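Local coordinates for protein beta-glucanase (PDB 4LE4) that probably hydrolyses beta-glucans as a fungal glycoside hydrolase of family 131 and binds the cello-oligosaccharide cellotriose, at residues Ala16-Trp21 against Thr80-Gln85; Tyr97-Met102 against Ala203-Gly208; His115-Phe120 against Phe224-Val229; Thr125-Gly130 against Val176-Ser181. One frame throughout, in Å; residues are numbered along the deposited sequence.

Contact 1: Ala16-Trp21 against Thr80-Gln85; sequences ADLNKW and TELIPQ
Trp21, its CG anti to the backbone N (chi1 -174°), reaches out to Gln85, whose chain bends at chi2 (57°); the two side chains cross at about a right angle, while indole and amide planes stay fairly close to parallel. In this concanavalin-like beta-sandwich, the connection from strand 2-6 of one sheet to strand 30-34 of the other passes through the 3-10 turns of 16-20, and here it lies against the end of strand 78-84. One hydrogen bond joins them: Trp21 NE1 gives its N-H to Gln85 OE1 at 2.9 Å, fairly straight at 162°. The oxygen sits close to the indole plane, whereas the donor is tilted out of the carbonyl plane of the amide. Gln31 NE2 also binds Gln85 OE1, so the same oxygen takes two donors, and Trp23 meets Trp21 edge-to-face. A phenylalanine in place of Trp21 would probably leave Gln85 OE1 with Gln31 as its remaining donor of the two and the glutamine amide freer to turn. The second point of touch is apolar and lies one 3-10 turn earlier: Leu18 and Leu82 also cross steeply, methyl to methyl, Leu18 CD1 lying 4.0 Å from Leu82 CD2.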
loop_
_atom_site.group_PDB
_atom_site.type_symbol
_atom_site.label_atom_id
_atom_site.label_comp_id
_atom_site.label_asym_id
_atom_site.label_seq_id
_atom_site.Cartn_x
_atom_site.Cartn_y
_atom_site.Cartn_z
ATOM N N ALA A 16 13.761 -10.847 -6.269
ATOM C CA ALA A 16 13.918 -11.642 -7.490
ATOM C C ALA A 16 12.863 -12.736 -7.517
ATOM O O ALA A 16 12.489 -13.208 -8.575
ATOM C CB ALA A 16 15.322 -12.293 -7.548
ATOM N N ASP A 17 12.375 -13.133 -6.347
ATOM C CA ASP A 17 11.376 -14.179 -6.306
ATOM C C ASP A 17 10.060 -13.746 -6.956
ATOM O O ASP A 17 9.229 -14.585 -7.273
ATOM C CB ASP A 17 11.151 -14.645 -4.865
ATOM C CG ASP A 17 12.406 -15.307 -4.263
ATOM O OD1 ASP A 17 13.213 -15.832 -5.057
ATOM O OD2 ASP A 17 12.597 -15.317 -3.018
ATOM N N LEU A 18 9.885 -12.434 -7.160
ATOM C CA LEU A 18 8.683 -11.936 -7.784
ATOM C C LEU A 18 8.656 -12.361 -9.222
ATOM O O LEU A 18 7.577 -12.481 -9.803
ATOM C CB LEU A 18 8.607 -10.402 -7.713
ATOM C CG LEU A 18 8.299 -9.843 -6.320
ATOM C CD1 LEU A 18 8.444 -8.311 -6.366
ATOM C CD2 LEU A 18 6.905 -10.240 -5.875
ATOM N N ASN A 19 9.837 -12.579 -9.803
ATOM C CA ASN A 19 9.930 -12.997 -11.196
ATOM C C ASN A 19 9.407 -14.412 -11.413
ATOM O O ASN A 19 9.226 -14.838 -12.556
ATOM C CB ASN A 19 11.373 -12.939 -11.685
ATOM C CG ASN A 19 11.867 -11.522 -11.915
ATOM O OD1 ASN A 19 13.057 -11.230 -11.706
ATOM N ND2 ASN A 19 10.978 -10.644 -12.366
ATOM N N LYS A 20 9.173 -15.158 -10.336
ATOM C CA LYS A 20 8.664 -16.515 -10.520
ATOM C C LYS A 20 7.209 -16.512 -10.991
ATOM O O LYS A 20 6.716 -17.495 -11.545
ATOM C CB LYS A 20 8.766 -17.308 -9.223
ATOM C CG LYS A 20 10.185 -17.543 -8.746
ATOM C CD LYS A 20 10.151 -18.189 -7.360
ATOM C CE LYS A 20 11.550 -18.465 -6.832
ATOM N NZ LYS A 20 11.477 -19.233 -5.551
ATOM N N TRP A 21 6.528 -15.394 -10.789
ATOM C CA TRP A 21 5.129 -15.286 -11.182
ATOM C C TRP A 21 4.980 -14.910 -12.646
ATOM O O TRP A 21 5.760 -14.118 -13.164
ATOM C CB TRP A 21 4.441 -14.220 -10.337
ATOM C CG TRP A 21 2.969 -14.134 -10.575
ATOM C CD1 TRP A 21 1.991 -14.746 -9.852
ATOM C CD2 TRP A 21 2.301 -13.375 -11.593
ATOM N NE1 TRP A 21 0.763 -14.418 -10.351
ATOM C CE2 TRP A 21 0.917 -13.578 -11.418
ATOM C CE3 TRP A 21 2.739 -12.542 -12.632
ATOM C CZ2 TRP A 21 -0.043 -12.978 -12.244
ATOM C CZ3 TRP A 21 1.786 -11.948 -13.454
ATOM C CH2 TRP A 21 0.410 -12.171 -13.253
ATOM N N THR A 80 4.409 1.302 -9.851
ATOM C CA THR A 80 5.136 0.102 -9.441
ATOM C C THR A 80 4.129 -0.478 -8.449
ATOM O O THR A 80 3.943 0.062 -7.343
ATOM C CB THR A 80 6.462 0.372 -8.706
ATOM O OG1 THR A 80 7.398 0.994 -9.595
ATOM C CG2 THR A 80 7.048 -0.942 -8.232
ATOM N N GLU A 81 3.469 -1.548 -8.859
ATOM C CA GLU A 81 2.426 -2.139 -8.013
ATOM C C GLU A 81 2.470 -3.660 -8.022
ATOM O O GLU A 81 2.817 -4.259 -9.029
ATOM C CB GLU A 81 1.038 -1.665 -8.531
ATOM C CG GLU A 81 0.858 -0.155 -8.477
ATOM C CD GLU A 81 -0.108 0.372 -9.543
ATOM O OE1 GLU A 81 -1.048 -0.379 -9.934
ATOM O OE2 GLU A 81 0.074 1.530 -9.989
ATOM N N LEU A 82 2.107 -4.259 -6.878
ATOM C CA LEU A 82 2.025 -5.693 -6.680
ATOM C C LEU A 82 0.549 -5.947 -6.352
ATOM O O LEU A 82 -0.077 -5.138 -5.678
ATOM C CB LEU A 82 2.861 -6.138 -5.453
ATOM C CG LEU A 82 4.322 -5.673 -5.479
ATOM C CD1 LEU A 82 5.028 -6.092 -4.217
ATOM C CD2 LEU A 82 4.981 -6.261 -6.707
ATOM N N ILE A 83 0.010 -7.053 -6.835
ATOM C CA ILE A 83 -1.379 -7.404 -6.555
ATOM C C ILE A 83 -1.380 -8.778 -5.871
ATOM O O ILE A 83 -0.637 -9.674 -6.268
ATOM C CB ILE A 83 -2.203 -7.459 -7.883
ATOM C CG1 ILE A 83 -2.311 -6.040 -8.465
ATOM C CG2 ILE A 83 -3.671 -7.916 -7.641
ATOM C CD1 ILE A 83 -2.865 -6.032 -9.853
ATOM N N PRO A 84 -2.198 -8.949 -4.811
ATOM C CA PRO A 84 -2.249 -10.237 -4.125
ATOM C C PRO A 84 -2.618 -11.366 -5.100
ATOM O O PRO A 84 -3.528 -11.212 -5.932
ATOM C CB PRO A 84 -3.349 -10.040 -3.071
ATOM C CG PRO A 84 -3.299 -8.560 -2.801
ATOM C CD PRO A 84 -3.124 -7.993 -4.204
ATOM N N GLN A 85 -1.887 -12.481 -4.997
ATOM C CA GLN A 85 -2.152 -13.682 -5.811
ATOM C C GLN A 85 -2.751 -14.609 -4.759
ATOM O O GLN A 85 -2.026 -15.084 -3.885
ATOM C CB GLN A 85 -0.865 -14.311 -6.350
ATOM C CG GLN A 85 -1.104 -15.652 -7.061
ATOM C CD GLN A 85 -2.085 -15.494 -8.194
ATOM O OE1 GLN A 85 -1.811 -14.781 -9.168
ATOM N NE2 GLN A 85 -3.254 -16.145 -8.077
#

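Contact 2: Tyr97-Met102 against Ala203-Gly208; sequences YHFSLM and ADWHVG
Tyr97 presents its ring edge to the face of Trp205 in a T-shaped pair, the planes standing at 89° and the centroid of the tyrosine ring 4.9 Å from that of the six-membered indole ring. Tyr97 CD2 leads, 3.5 Å from Trp205 CE3 and displaced toward the rim of the indole. On the opposite face, the Trp205 ring is backed by its near neighbour Val207, whose CG2 stands 3.6 Å above the plane. Phe120 adds a stack on Trp205 and an edge-to-face pair with Tyr97. Strands 97-102 and 205-207 belong to the two facing sheets of the beta-sandwich, and their axes pass 10.5 Å apart, so large rings have to span the interior between them. Apolar touching continues at the indole edge, where Phe99 CD1 comes within 3.8 Å of Trp205 CZ2. Polar groups at the contact are served by other strands and loops: Trp205 NE1 bonds Ala118 O and Tyr97 OH bonds Ile90 O. An alanine replacing Trp205 would probably open a gap beneath the Tyr97 edge and rob Ala118 O of a donor. At the indole rim, His98 O approaches Trp205 CH2 to 3.7 Å, near the ring plane.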
loop_
_atom_site.group_PDB
_atom_site.type_symbol
_atom_site.label_atom_id
_atom_site.label_comp_id
_atom_site.label_asym_id
_atom_site.label_seq_id
_atom_site.Cartn_x
_atom_site.Cartn_y
_atom_site.Cartn_z
ATOM N N TYR A 97 -7.747 -5.051 5.611
ATOM C CA TYR A 97 -6.588 -4.973 4.722
ATOM C C TYR A 97 -5.481 -4.197 5.421
ATOM O O TYR A 97 -5.606 -2.999 5.638
ATOM C CB TYR A 97 -6.958 -4.250 3.436
ATOM C CG TYR A 97 -7.651 -5.106 2.426
ATOM C CD1 TYR A 97 -8.904 -5.652 2.700
ATOM C CD2 TYR A 97 -7.071 -5.352 1.182
ATOM C CE1 TYR A 97 -9.559 -6.424 1.738
ATOM C CE2 TYR A 97 -7.713 -6.121 0.220
ATOM C CZ TYR A 97 -8.962 -6.650 0.506
ATOM O OH TYR A 97 -9.628 -7.366 -0.478
ATOM N N HIS A 98 -4.400 -4.881 5.762
ATOM C CA HIS A 98 -3.287 -4.263 6.481
ATOM C C HIS A 98 -2.084 -3.872 5.626
ATOM O O HIS A 98 -1.782 -4.492 4.610
ATOM C CB HIS A 98 -2.685 -5.236 7.508
ATOM C CG HIS A 98 -3.524 -5.517 8.713
ATOM N ND1 HIS A 98 -4.492 -6.502 8.743
ATOM C CD2 HIS A 98 -3.474 -4.998 9.963
ATOM C CE1 HIS A 98 -5.007 -6.572 9.960
ATOM N NE2 HIS A 98 -4.402 -5.673 10.719
ATOM N N PHE A 99 -1.378 -2.847 6.083
ATOM C CA PHE A 99 -0.109 -2.430 5.471
ATOM C C PHE A 99 0.529 -1.336 6.293
ATOM O O PHE A 99 -0.156 -0.605 6.997
ATOM C CB PHE A 99 -0.221 -2.000 3.998
ATOM C CG PHE A 99 -1.077 -0.764 3.760
ATOM C CD1 PHE A 99 -2.452 -0.879 3.719
ATOM C CD2 PHE A 99 -0.490 0.509 3.581
ATOM C CE1 PHE A 99 -3.266 0.238 3.509
ATOM C CE2 PHE A 99 -1.319 1.660 3.362
ATOM C CZ PHE A 99 -2.700 1.506 3.329
ATOM N N SER A 100 1.857 -1.251 6.231
ATOM C CA SER A 100 2.575 -0.213 6.944
ATOM C C SER A 100 3.381 0.483 5.831
ATOM O O SER A 100 3.863 -0.157 4.915
ATOM C CB SER A 100 3.474 -0.812 8.033
ATOM O OG SER A 100 2.689 -1.498 9.023
ATOM N N LEU A 101 3.476 1.803 5.920
ATOM C CA LEU A 101 4.135 2.630 4.917
ATOM C C LEU A 101 5.029 3.695 5.546
ATOM O O LEU A 101 4.677 4.262 6.565
ATOM C CB LEU A 101 3.032 3.330 4.111
ATOM C CG LEU A 101 3.439 4.317 3.019
ATOM C CD1 LEU A 101 4.064 3.571 1.847
ATOM C CD2 LEU A 101 2.146 5.074 2.568
ATOM N N MET A 102 6.141 4.027 4.885
ATOM C CA MET A 102 7.043 5.069 5.422
ATOM C C MET A 102 7.789 5.706 4.255
ATOM O O MET A 102 7.997 5.075 3.215
ATOM C CB MET A 102 8.053 4.412 6.406
ATOM C CG MET A 102 9.166 5.305 7.008
ATOM S SD MET A 102 10.624 5.425 5.897
ATOM C CE MET A 102 11.445 3.795 6.196
ATOM N N ALA A 203 -8.911 -9.521 -7.133
ATOM C CA ALA A 203 -7.600 -9.512 -7.780
ATOM C C ALA A 203 -7.461 -8.089 -8.274
ATOM O O ALA A 203 -7.252 -7.850 -9.457
ATOM C CB ALA A 203 -7.569 -10.465 -8.946
ATOM N N ASP A 204 -7.587 -7.139 -7.367
ATOM C CA ASP A 204 -7.491 -5.757 -7.784
ATOM C C ASP A 204 -7.081 -4.771 -6.700
ATOM O O ASP A 204 -7.435 -3.596 -6.767
ATOM C CB ASP A 204 -8.813 -5.325 -8.378
ATOM C CG ASP A 204 -9.940 -5.437 -7.389
ATOM O OD1 ASP A 204 -9.703 -5.909 -6.263
ATOM O OD2 ASP A 204 -11.079 -5.057 -7.735
ATOM N N TRP A 205 -6.360 -5.250 -5.696
ATOM C CA TRP A 205 -5.862 -4.340 -4.679
ATOM C C TRP A 205 -4.412 -4.121 -5.099
ATOM O O TRP A 205 -3.621 -5.070 -5.176
ATOM C CB TRP A 205 -5.904 -4.948 -3.288
ATOM C CG TRP A 205 -5.460 -3.965 -2.250
ATOM C CD1 TRP A 205 -5.739 -2.620 -2.205
ATOM C CD2 TRP A 205 -4.674 -4.246 -1.092
ATOM N NE1 TRP A 205 -5.178 -2.048 -1.082
ATOM C CE2 TRP A 205 -4.514 -3.024 -0.385
ATOM C CE3 TRP A 205 -4.088 -5.412 -0.572
ATOM C CZ2 TRP A 205 -3.795 -2.937 0.796
ATOM C CZ3 TRP A 205 -3.376 -5.316 0.620
ATOM C CH2 TRP A 205 -3.237 -4.092 1.284
ATOM N N HIS A 206 -4.064 -2.864 -5.324
ATOM C CA HIS A 206 -2.739 -2.507 -5.808
ATOM C C HIS A 206 -1.838 -2.044 -4.685
ATOM O O HIS A 206 -1.942 -0.923 -4.215
ATOM C CB HIS A 206 -2.858 -1.416 -6.878
ATOM C CG HIS A 206 -3.583 -1.860 -8.108
ATOM N ND1 HIS A 206 -3.008 -1.831 -9.358
ATOM C CD2 HIS A 206 -4.834 -2.355 -8.278
ATOM C CE1 HIS A 206 -3.871 -2.296 -10.249
ATOM N NE2 HIS A 206 -4.986 -2.622 -9.617
ATOM N N VAL A 207 -0.974 -2.944 -4.247
ATOM C CA VAL A 207 -0.014 -2.680 -3.180
ATOM C C VAL A 207 1.150 -2.037 -3.875
ATOM O O VAL A 207 1.970 -2.696 -4.536
ATOM C CB VAL A 207 0.441 -3.981 -2.506
ATOM C CG1 VAL A 207 1.525 -3.691 -1.425
ATOM C CG2 VAL A 207 -0.772 -4.658 -1.904
ATOM N N GLY A 208 1.232 -0.730 -3.710
ATOM C CA GLY A 208 2.272 -0.004 -4.392
ATOM C C GLY A 208 1.820 1.416 -4.594
ATOM O O GLY A 208 0.930 1.886 -3.884
#

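Contact 3: His115-Phe120 against Phe224-Val229; sequences HQIAFF and FYWSGV
Ile117 and Trp226 make the more closely fitted half of this contact, in the middle of the sandwich where strand 115-120 of one sheet faces strand 222-233 of the other. Ile117 CG2, anti to the backbone N while CG1 takes the place beside it (chi1 -55°), presses on the far corner of the indole, 3.5 Å from Trp226 CH2 and 3.7 Å from Trp226 CZ2. The chain turns a corner at Ala118, which has positive phi (51°), and Ala118 CB lies 4.0 Å from Trp226 CH2, at the same end of the indole. The other half is sparser rather than more distant: His115 and Phe224 meet obliquely, ring planes 53° apart, and few atoms touch. His115 CD2 lies 3.6 Å from Phe224 CZ and 4.1 Å from Phe224 CE2. Neither half faces solvent; all five touching residues are buried. No hydrogen bond crosses between the segments, and His115 NE2 bonds Glu222 OE1, two residues before Phe224 on the facing strand. The sheets are therefore held together here by the close fit of apolar and aromatic surfaces, while the carboxylate of Glu222 helps to fix the imidazole.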
loop_
_atom_site.group_PDB
_atom_site.type_symbol
_atom_site.label_atom_id
_atom_site.label_comp_id
_atom_site.label_asym_id
_atom_site.label_seq_id
_atom_site.Cartn_x
_atom_site.Cartn_y
_atom_site.Cartn_z
ATOM N N HIS A 115 -0.226 11.231 -5.676
ATOM C CA HIS A 115 0.142 9.819 -5.592
ATOM C C HIS A 115 -1.086 9.118 -5.067
ATOM O O HIS A 115 -1.783 9.667 -4.216
ATOM C CB HIS A 115 1.273 9.577 -4.584
ATOM C CG HIS A 115 2.579 10.195 -4.984
ATOM N ND1 HIS A 115 2.781 11.561 -5.008
ATOM C CD2 HIS A 115 3.752 9.634 -5.351
ATOM C CE1 HIS A 115 4.029 11.812 -5.372
ATOM N NE2 HIS A 115 4.639 10.660 -5.586
ATOM N N GLN A 116 -1.344 7.940 -5.611
ATOM C CA GLN A 116 -2.460 7.077 -5.193
ATOM C C GLN A 116 -1.713 5.835 -4.685
ATOM O O GLN A 116 -0.926 5.250 -5.405
ATOM C CB GLN A 116 -3.363 6.793 -6.388
ATOM C CG GLN A 116 -4.167 8.084 -6.738
ATOM C CD GLN A 116 -4.764 8.080 -8.127
ATOM O OE1 GLN A 116 -4.834 7.046 -8.780
ATOM N NE2 GLN A 116 -5.211 9.251 -8.586
ATOM N N ILE A 117 -2.010 5.449 -3.451
ATOM C CA ILE A 117 -1.284 4.394 -2.751
ATOM C C ILE A 117 -2.170 3.307 -2.165
ATOM O O ILE A 117 -3.179 3.621 -1.539
ATOM C CB ILE A 117 -0.511 5.070 -1.591
ATOM C CG1 ILE A 117 0.367 6.212 -2.169
ATOM C CG2 ILE A 117 0.334 4.052 -0.841
ATOM C CD1 ILE A 117 0.836 7.253 -1.149
ATOM N N ALA A 118 -1.784 2.039 -2.316
ATOM C CA ALA A 118 -2.585 0.940 -1.715
ATOM C C ALA A 118 -4.073 1.073 -2.112
ATOM O O ALA A 118 -4.997 0.960 -1.287
ATOM C CB ALA A 118 -2.448 0.987 -0.221
ATOM N N PHE A 119 -4.290 1.268 -3.395
ATOM C CA PHE A 119 -5.636 1.493 -3.919
ATOM C C PHE A 119 -6.277 0.314 -4.586
ATOM O O PHE A 119 -5.584 -0.561 -5.125
ATOM C CB PHE A 119 -5.592 2.656 -4.944
ATOM C CG PHE A 119 -4.687 2.390 -6.162
ATOM C CD1 PHE A 119 -3.333 2.770 -6.151
ATOM C CD2 PHE A 119 -5.202 1.796 -7.309
ATOM C CE1 PHE A 119 -2.519 2.557 -7.285
ATOM C CE2 PHE A 119 -4.407 1.576 -8.450
ATOM C CZ PHE A 119 -3.060 1.956 -8.439
ATOM N N PHE A 120 -7.621 0.276 -4.558
ATOM C CA PHE A 120 -8.335 -0.763 -5.291
ATOM C C PHE A 120 -8.488 -0.246 -6.720
ATOM O O PHE A 120 -8.408 0.957 -6.957
ATOM C CB PHE A 120 -9.716 -1.044 -4.651
ATOM C CG PHE A 120 -9.612 -1.760 -3.336
ATOM C CD1 PHE A 120 -9.610 -3.155 -3.296
ATOM C CD2 PHE A 120 -9.424 -1.055 -2.154
ATOM C CE1 PHE A 120 -9.414 -3.841 -2.108
ATOM C CE2 PHE A 120 -9.225 -1.735 -0.946
ATOM C CZ PHE A 120 -9.218 -3.155 -0.936
ATOM N N PHE A 224 9.407 4.355 -1.549
ATOM C CA PHE A 224 8.339 4.136 -0.565
ATOM C C PHE A 224 8.668 2.823 0.140
ATOM O O PHE A 224 8.984 1.849 -0.510
ATOM C CB PHE A 224 6.993 4.025 -1.281
ATOM C CG PHE A 224 6.673 5.218 -2.158
ATOM C CD1 PHE A 224 7.256 5.354 -3.407
ATOM C CD2 PHE A 224 5.793 6.204 -1.712
ATOM C CE1 PHE A 224 6.974 6.466 -4.223
ATOM C CE2 PHE A 224 5.501 7.319 -2.510
ATOM C CZ PHE A 224 6.083 7.453 -3.754
ATOM N N TYR A 225 8.567 2.800 1.458
ATOM C CA TYR A 225 8.923 1.624 2.253
ATOM C C TYR A 225 7.669 0.977 2.776
ATOM O O TYR A 225 6.789 1.661 3.269
ATOM C CB TYR A 225 9.827 2.060 3.394
ATOM C CG TYR A 225 11.091 2.656 2.829
ATOM C CD1 TYR A 225 12.209 1.859 2.601
ATOM C CD2 TYR A 225 11.140 3.999 2.437
ATOM C CE1 TYR A 225 13.363 2.378 1.988
ATOM C CE2 TYR A 225 12.275 4.533 1.829
ATOM C CZ TYR A 225 13.395 3.714 1.605
ATOM O OH TYR A 225 14.553 4.213 1.028
ATOM N N TRP A 226 7.600 -0.340 2.657
ATOM C CA TRP A 226 6.389 -1.077 3.043
ATOM C C TRP A 226 6.702 -2.310 3.868
ATOM O O TRP A 226 7.719 -2.963 3.619
ATOM C CB TRP A 226 5.700 -1.626 1.786
ATOM C CG TRP A 226 5.240 -0.622 0.795
ATOM C CD1 TRP A 226 6.024 0.171 -0.026
ATOM C CD2 TRP A 226 3.894 -0.293 0.511
ATOM N NE1 TRP A 226 5.227 0.973 -0.795
ATOM C CE2 TRP A 226 3.912 0.711 -0.494
ATOM C CE3 TRP A 226 2.660 -0.743 1.005
ATOM C CZ2 TRP A 226 2.739 1.273 -1.020
ATOM C CZ3 TRP A 226 1.487 -0.174 0.478
ATOM C CH2 TRP A 226 1.543 0.818 -0.520
ATOM N N SER A 227 5.816 -2.652 4.808
ATOM C CA SER A 227 5.971 -3.906 5.556
ATOM C C SER A 227 4.607 -4.272 6.131
ATOM O O SER A 227 3.662 -3.490 6.024
ATOM C CB SER A 227 7.026 -3.800 6.672
ATOM O OG SER A 227 6.707 -2.863 7.670
ATOM N N GLY A 228 4.493 -5.481 6.676
ATOM C CA GLY A 228 3.243 -5.869 7.295
ATOM C C GLY A 228 2.017 -5.850 6.408
ATOM O O GLY A 228 0.939 -5.548 6.877
ATOM N N VAL A 229 2.170 -6.202 5.152
ATOM C CA VAL A 229 1.034 -6.235 4.240
ATOM C C VAL A 229 0.356 -7.614 4.323
ATOM O O VAL A 229 0.990 -8.609 4.040
ATOM C CB VAL A 229 1.506 -6.043 2.798
ATOM C CG1 VAL A 229 0.283 -6.081 1.841
ATOM C CG2 VAL A 229 2.287 -4.684 2.669
#

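Contact 4: Thr125-Gly130 against Val176-Ser181; sequences TELKSG and VGFWHS
Strands 125-129 and 176-181 run broadly the same way but splay apart: Thr125 CA is 7.6 Å from Val176 CA, and two residues on, Leu127 CA is already 10.7 Å from Phe178 CA. At the near end Thr125 and Val176 meet obliquely. A chi1 of 59° in Val176 puts CG2 anti to the backbone N, and that methyl touches both branches of the threonine, 4.0 Å from Thr125 OG1 and 4.2 Å from Thr125 CG2. The two strands lie in different sheets of the beta-sandwich, so this is a contact of layers across the interior, with no hydrogen bond between the segments. Thr125 OG1 is instead bonded within its own sheet to Cys146 O. Trp145, on the neighbouring strand 142-147, helps fill the widening space: it stacks on Phe178 and touches both Val176 and Leu127. Farther along, Leu127 reaches over with its CD2 methyl, which approaches Phe178 CE1 to 4.2 Å.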
loop_
_atom_site.group_PDB
_atom_site.type_symbol
_atom_site.label_atom_id
_atom_site.label_comp_id
_atom_site.label_asym_id
_atom_site.label_seq_id
_atom_site.Cartn_x
_atom_site.Cartn_y
_atom_site.Cartn_z
ATOM N N THR A 125 -11.395 3.055 -2.224
ATOM C CA THR A 125 -10.621 3.540 -1.072
ATOM C C THR A 125 -9.118 3.443 -1.438
ATOM O O THR A 125 -8.743 2.682 -2.322
ATOM C CB THR A 125 -10.927 2.807 0.248
ATOM O OG1 THR A 125 -10.401 3.590 1.329
ATOM C CG2 THR A 125 -10.303 1.395 0.272
ATOM N N GLU A 126 -8.296 4.259 -0.793
ATOM C CA GLU A 126 -6.856 4.316 -1.093
ATOM C C GLU A 126 -6.261 5.408 -0.211
ATOM O O GLU A 126 -7.000 6.115 0.503
ATOM C CB GLU A 126 -6.687 4.764 -2.550
ATOM C CG GLU A 126 -7.222 6.223 -2.811
ATOM C CD GLU A 126 -7.479 6.540 -4.286
ATOM O OE1 GLU A 126 -6.667 6.111 -5.116
ATOM O OE2 GLU A 126 -8.479 7.250 -4.628
ATOM N N LEU A 127 -4.926 5.533 -0.223
ATOM C CA LEU A 127 -4.308 6.677 0.440
ATOM C C LEU A 127 -3.874 7.562 -0.737
ATOM O O LEU A 127 -3.745 7.085 -1.872
ATOM C CB LEU A 127 -3.053 6.306 1.250
ATOM C CG LEU A 127 -3.243 5.306 2.386
ATOM C CD1 LEU A 127 -1.904 5.186 3.152
ATOM C CD2 LEU A 127 -4.374 5.720 3.306
ATOM N N LYS A 128 -3.683 8.849 -0.463
ATOM C CA LYS A 128 -3.199 9.770 -1.473
ATOM C C LYS A 128 -2.211 10.690 -0.816
ATOM O O LYS A 128 -2.210 10.877 0.401
ATOM C CB LYS A 128 -4.334 10.619 -2.059
ATOM C CG LYS A 128 -5.260 9.838 -2.969
ATOM C CD LYS A 128 -6.169 10.791 -3.744
ATOM C CE LYS A 128 -7.001 10.014 -4.757
ATOM N NZ LYS A 128 -7.692 10.921 -5.708
ATOM N N SER A 129 -1.343 11.275 -1.628
ATOM C CA SER A 129 -0.399 12.222 -1.098
ATOM C C SER A 129 -0.075 13.201 -2.239
ATOM O O SER A 129 -0.366 12.927 -3.411
ATOM C CB SER A 129 0.877 11.513 -0.611
ATOM O OG SER A 129 1.719 11.119 -1.696
ATOM N N GLY A 130 0.536 14.320 -1.876
ATOM C CA GLY A 130 0.900 15.301 -2.877
ATOM C C GLY A 130 -0.205 16.282 -3.231
ATOM O O GLY A 130 -1.281 16.269 -2.669
ATOM N N VAL A 176 -16.453 1.270 4.363
ATOM C CA VAL A 176 -15.022 1.112 4.649
ATOM C C VAL A 176 -14.660 2.010 5.819
ATOM O O VAL A 176 -14.947 3.218 5.803
ATOM C CB VAL A 176 -14.135 1.457 3.424
ATOM C CG1 VAL A 176 -14.385 2.879 3.001
ATOM C CG2 VAL A 176 -12.623 1.236 3.762
ATOM N N GLY A 177 -14.032 1.404 6.823
ATOM C CA GLY A 177 -13.595 2.100 8.027
ATOM C C GLY A 177 -12.064 2.169 8.004
ATOM O O GLY A 177 -11.420 1.404 7.287
ATOM N N PHE A 178 -11.497 3.045 8.817
ATOM C CA PHE A 178 -10.063 3.273 8.799
ATOM C C PHE A 178 -9.418 3.108 10.166
ATOM O O PHE A 178 -9.777 3.806 11.110
ATOM C CB PHE A 178 -9.832 4.692 8.259
ATOM C CG PHE A 178 -8.377 5.098 8.170
ATOM C CD1 PHE A 178 -7.547 4.552 7.198
ATOM C CD2 PHE A 178 -7.886 6.085 9.008
ATOM C CE1 PHE A 178 -6.237 5.007 7.055
ATOM C CE2 PHE A 178 -6.588 6.552 8.884
ATOM C CZ PHE A 178 -5.769 6.006 7.900
ATOM N N TRP A 179 -8.474 2.174 10.253
ATOM C CA TRP A 179 -7.717 1.918 11.485
ATOM C C TRP A 179 -6.289 2.393 11.193
ATOM O O TRP A 179 -5.800 2.243 10.075
ATOM C CB TRP A 179 -7.723 0.434 11.817
ATOM C CG TRP A 179 -9.071 -0.045 12.212
ATOM C CD1 TRP A 179 -10.149 -0.250 11.397
ATOM C CD2 TRP A 179 -9.493 -0.398 13.538
ATOM N NE1 TRP A 179 -11.223 -0.718 12.139
ATOM C CE2 TRP A 179 -10.845 -0.812 13.453
ATOM C CE3 TRP A 179 -8.849 -0.404 14.791
ATOM C CZ2 TRP A 179 -11.581 -1.238 14.580
ATOM C CZ3 TRP A 179 -9.573 -0.822 15.912
ATOM C CH2 TRP A 179 -10.927 -1.235 15.798
ATOM N N HIS A 180 -5.638 2.982 12.190
ATOM C CA HIS A 180 -4.319 3.551 11.953
ATOM C C HIS A 180 -3.520 3.726 13.218
ATOM O O HIS A 180 -4.082 3.848 14.288
ATOM C CB HIS A 180 -4.536 4.947 11.324
ATOM C CG HIS A 180 -3.307 5.831 11.273
ATOM N ND1 HIS A 180 -2.410 5.825 10.225
ATOM C CD2 HIS A 180 -2.849 6.760 12.147
ATOM C CE1 HIS A 180 -1.448 6.704 10.457
ATOM N NE2 HIS A 180 -1.692 7.284 11.616
ATOM N N SER A 181 -2.201 3.734 13.074
ATOM C CA SER A 181 -1.315 4.054 14.183
ATOM C C SER A 181 0.022 4.407 13.554
ATOM O O SER A 181 0.246 4.158 12.375
ATOM C CB SER A 181 -1.105 2.879 15.135
ATOM O OG SER A 181 -0.271 1.922 14.525
#

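In the fold
Contacts 2, 3 and 4 bridge the two antiparallel sheets of one beta-sandwich, while contact 1 lays a loop against one of them. Contacts 2 and 3, centres 4 Å apart, form its core; contacts 1 and 4 lie 23 Å apart, centre to centre, on opposite sides of the chain's centre. Contact 1 closes first along the chain; contacts 2 and 3 then interlock, their segments alternating, and contact 4 is nested inside both. Backbone bonds tie them within the sheets: Leu82 O to Val207 N joins contacts 1 and 2, Ser100 N to Ser227 O joins 2 and 3, and Ile117 N to Leu127 O joins 3 and 4. Through contacts 2, 3 and 4, distant parts of the sequence share the interior between the sheets.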